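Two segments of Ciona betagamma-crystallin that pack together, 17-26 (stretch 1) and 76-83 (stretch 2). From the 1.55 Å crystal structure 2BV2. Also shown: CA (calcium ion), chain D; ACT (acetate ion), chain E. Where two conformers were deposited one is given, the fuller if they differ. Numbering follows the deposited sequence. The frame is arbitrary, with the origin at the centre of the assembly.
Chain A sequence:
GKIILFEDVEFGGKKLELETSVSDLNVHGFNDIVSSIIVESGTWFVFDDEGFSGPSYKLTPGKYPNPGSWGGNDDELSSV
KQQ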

# COMPACT_ATOMS: atom_id res chain seq x y z
N GLU A 17 -0.95 3.36 -9.02
CA GLU A 17 -1.31 4.64 -8.40
C GLU A 17 -2.79 4.64 -8.08
O GLU A 17 -3.61 4.30 -8.94
CB GLU A 17 -1.00 5.81 -9.33
CG GLU A 17 -1.24 7.16 -8.68
CD GLU A 17 -1.01 8.32 -9.62
OE1 GLU A 17 0.08 8.35 -10.25
OE2 GLU A 17 -1.91 9.19 -9.72
N LEU A 18 -3.13 5.01 -6.84
CA LEU A 18 -4.50 5.08 -6.39
C LEU A 18 -4.86 6.45 -5.79
O LEU A 18 -4.03 7.10 -5.13
CB LEU A 18 -4.78 3.99 -5.35
CG LEU A 18 -4.64 2.56 -5.86
CD1 LEU A 18 -4.50 1.61 -4.67
CD2 LEU A 18 -5.83 2.16 -6.73
N GLU A 19 -6.09 6.89 -6.06
CA GLU A 19 -6.59 8.12 -5.48
C GLU A 19 -7.91 7.89 -4.74
O GLU A 19 -8.61 8.84 -4.36
CB GLU A 19 -6.78 9.16 -6.59
CG GLU A 19 -5.48 9.54 -7.27
CD GLU A 19 -5.69 10.35 -8.52
OE1 GLU A 19 -6.31 9.82 -9.47
OE2 GLU A 19 -5.20 11.50 -8.55
N THR A 20 -8.24 6.62 -4.51
CA THR A 20 -9.50 6.25 -3.86
C THR A 20 -9.21 4.97 -3.10
O THR A 20 -8.21 4.32 -3.36
CB THR A 20 -10.61 6.02 -4.92
OG1 THR A 20 -10.86 7.23 -5.63
CG2 THR A 20 -11.91 5.55 -4.30
N SER A 21 -10.07 4.64 -2.15
CA SER A 21 -9.91 3.43 -1.36
C SER A 21 -10.15 2.22 -2.25
O SER A 21 -10.85 2.31 -3.25
CB SER A 21 -10.86 3.46 -0.16
OG SER A 21 -10.61 4.62 0.66
N VAL A 22 -9.52 1.10 -1.91
CA VAL A 22 -9.66 -0.15 -2.65
C VAL A 22 -9.76 -1.27 -1.63
O VAL A 22 -8.78 -1.55 -0.94
CB VAL A 22 -8.45 -0.42 -3.57
CG1 VAL A 22 -8.56 -1.79 -4.20
CG2 VAL A 22 -8.37 0.67 -4.64
N SER A 23 -10.93 -1.90 -1.54
CA SER A 23 -11.19 -2.93 -0.53
C SER A 23 -10.54 -4.26 -0.86
O SER A 23 -10.36 -5.10 0.02
CB SER A 23 -12.70 -3.14 -0.36
OG SER A 23 -12.99 -4.35 0.35
N ASP A 24 -10.20 -4.47 -2.14
CA ASP A 24 -9.61 -5.73 -2.57
C ASP A 24 -8.61 -5.49 -3.68
O ASP A 24 -8.98 -5.35 -4.85
CB ASP A 24 -10.72 -6.68 -3.03
CG ASP A 24 -10.20 -8.00 -3.58
OD1 ASP A 24 -9.01 -8.32 -3.39
OD2 ASP A 24 -11.01 -8.72 -4.21
N LEU A 25 -7.32 -5.46 -3.32
CA LEU A 25 -6.28 -5.19 -4.32
C LEU A 25 -6.22 -6.17 -5.47
O LEU A 25 -5.61 -5.86 -6.48
CB LEU A 25 -4.90 -5.05 -3.67
CG LEU A 25 -4.64 -3.75 -2.90
CD1 LEU A 25 -3.36 -3.87 -2.19
CD2 LEU A 25 -4.62 -2.51 -3.80
N ASN A 26 -6.83 -7.35 -5.32
CA ASN A 26 -6.95 -8.31 -6.44
C ASN A 26 -7.61 -7.74 -7.69
O ASN A 26 -7.31 -8.17 -8.80
CB ASN A 26 -7.73 -9.54 -6.03
CG ASN A 26 -6.94 -10.49 -5.16
OD1 ASN A 26 -5.94 -11.07 -5.58
ND2 ASN A 26 -7.43 -10.70 -3.95
CA CA D . -2.86 -9.88 2.46
C ACT E . -12.54 -2.29 -4.56
O ACT E . -12.93 -1.54 -3.62
OXT ACT E . -11.95 -3.35 -4.25
CH3 ACT E . -12.72 -1.92 -6.00
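Stretch 2 76-83: ELSSVKQQ

Stretch 2 lies antiparallel along the loop of stretch 1, held by a short ladder of backbone hydrogen bonds around one beta bridge and sealed by a small apolar cluster centred on Val80. Residues 79-82 form an extended strand, whereas the facing part of stretch 1 is loop, paired with the strand by a single antiparallel bridge between Val22 and Val80. The chains run in opposite directions: Ser21 faces Lys81, Val22 faces Val80 and Ser23 faces Ser79, with CA-CA distances of 4.4, 5.4 and 4.8 Å.

At the bridge the two valines pair through both of their peptide groups. Val22 N donates to Val80 O at 2.8 Å, and Val80 N returns a bond to Val22 O at 3.0 Å; both are nearly straight. Beta-branched valine suits such extended backbone. Three residues on from Val22 and two back from Val80, Leu25 N donates to Ser78 O at 2.8 Å, so the contact continues as stretch 1 enters its 3-10 segment. At the other end a side chain takes over from the backbone: Gln82 N donates to Ser21 OG at 3.1 Å, a place where a short hydroxyl-bearing residue can serve as acceptor close to the main chain.

Val80, with the largest area covered in the contact, uses both methyls. Val80 CG2 lies 3.7 Å from Leu18 CD1 and 4.3 Å from Val22 CB, while Val80 CG1 lies 4.3 Å from Leu25 CD1. Leu18 and Leu25 both point toward stretch 2, and their branched, flexible side chains can fill the space beside the more compact valine. Leu25 CD1 also comes within 4.3 Å of Leu77 CB, extending the apolar patch.

Ser78 links this packing to the metal site: while its carbonyl receives Leu25 N, Ser78 OG binds the calcium ion CA at 2.3 Å.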

# COMPACT_ATOMS: atom_id res chain seq x y z
N GLU A 76 2.04 -8.64 1.49
CA GLU A 76 0.86 -8.85 2.33
C GLU A 76 -0.24 -7.82 2.25
O GLU A 76 -1.34 -8.05 2.74
CB GLU A 76 1.28 -9.00 3.80
CG GLU A 76 0.29 -9.76 4.67
CD GLU A 76 -0.09 -11.09 4.08
OE1 GLU A 76 -1.31 -11.34 3.86
OE2 GLU A 76 0.86 -11.87 3.81
N LEU A 77 -0.02 -6.68 1.62
CA LEU A 77 -1.09 -5.69 1.55
C LEU A 77 -2.23 -6.23 0.70
O LEU A 77 -1.99 -6.80 -0.36
CB LEU A 77 -0.60 -4.35 1.01
CG LEU A 77 0.35 -3.64 1.99
CD1 LEU A 77 0.76 -2.30 1.45
CD2 LEU A 77 -0.28 -3.48 3.37
N SER A 78 -3.45 -6.07 1.18
CA SER A 78 -4.63 -6.51 0.43
C SER A 78 -5.70 -5.45 0.21
O SER A 78 -6.56 -5.62 -0.67
CB SER A 78 -5.23 -7.73 1.10
OG SER A 78 -4.30 -8.79 1.11
N SER A 79 -5.68 -4.38 1.01
CA SER A 79 -6.62 -3.27 0.81
C SER A 79 -6.02 -1.97 1.35
O SER A 79 -5.09 -2.01 2.14
CB SER A 79 -7.97 -3.56 1.50
OG SER A 79 -7.84 -3.68 2.91
N VAL A 80 -6.50 -0.83 0.83
CA VAL A 80 -5.97 0.49 1.18
C VAL A 80 -7.11 1.50 1.29
O VAL A 80 -8.02 1.50 0.46
CB VAL A 80 -4.90 1.01 0.15
CG1 VAL A 80 -3.89 -0.08 -0.19
CG2 VAL A 80 -5.54 1.54 -1.12
N LYS A 81 -7.05 2.37 2.30
CA LYS A 81 -8.13 3.30 2.61
C LYS A 81 -7.59 4.69 2.91
O LYS A 81 -6.63 4.84 3.65
CB LYS A 81 -8.94 2.79 3.82
CG LYS A 81 -10.02 3.73 4.32
CD LYS A 81 -10.80 3.09 5.46
N GLN A 82 -8.22 5.71 2.33
CA GLN A 82 -7.82 7.09 2.54
C GLN A 82 -8.35 7.56 3.91
O GLN A 82 -9.47 7.22 4.29
CB GLN A 82 -8.38 7.93 1.38
CG GLN A 82 -8.26 9.43 1.53
CD GLN A 82 -8.10 10.14 0.19
OE1 GLN A 82 -8.43 9.61 -0.87
NE2 GLN A 82 -7.58 11.37 0.24
N GLN A 83 -7.53 8.31 4.65
CA GLN A 83 -7.97 8.92 5.90
C GLN A 83 -8.55 10.31 5.62
O GLN A 83 -7.82 11.29 5.49
CB GLN A 83 -6.81 9.02 6.90
CG GLN A 83 -7.17 9.73 8.21
CD GLN A 83 -6.05 9.69 9.24
OE1 GLN A 83 -5.92 10.59 10.07
NE2 GLN A 83 -5.22 8.66 9.18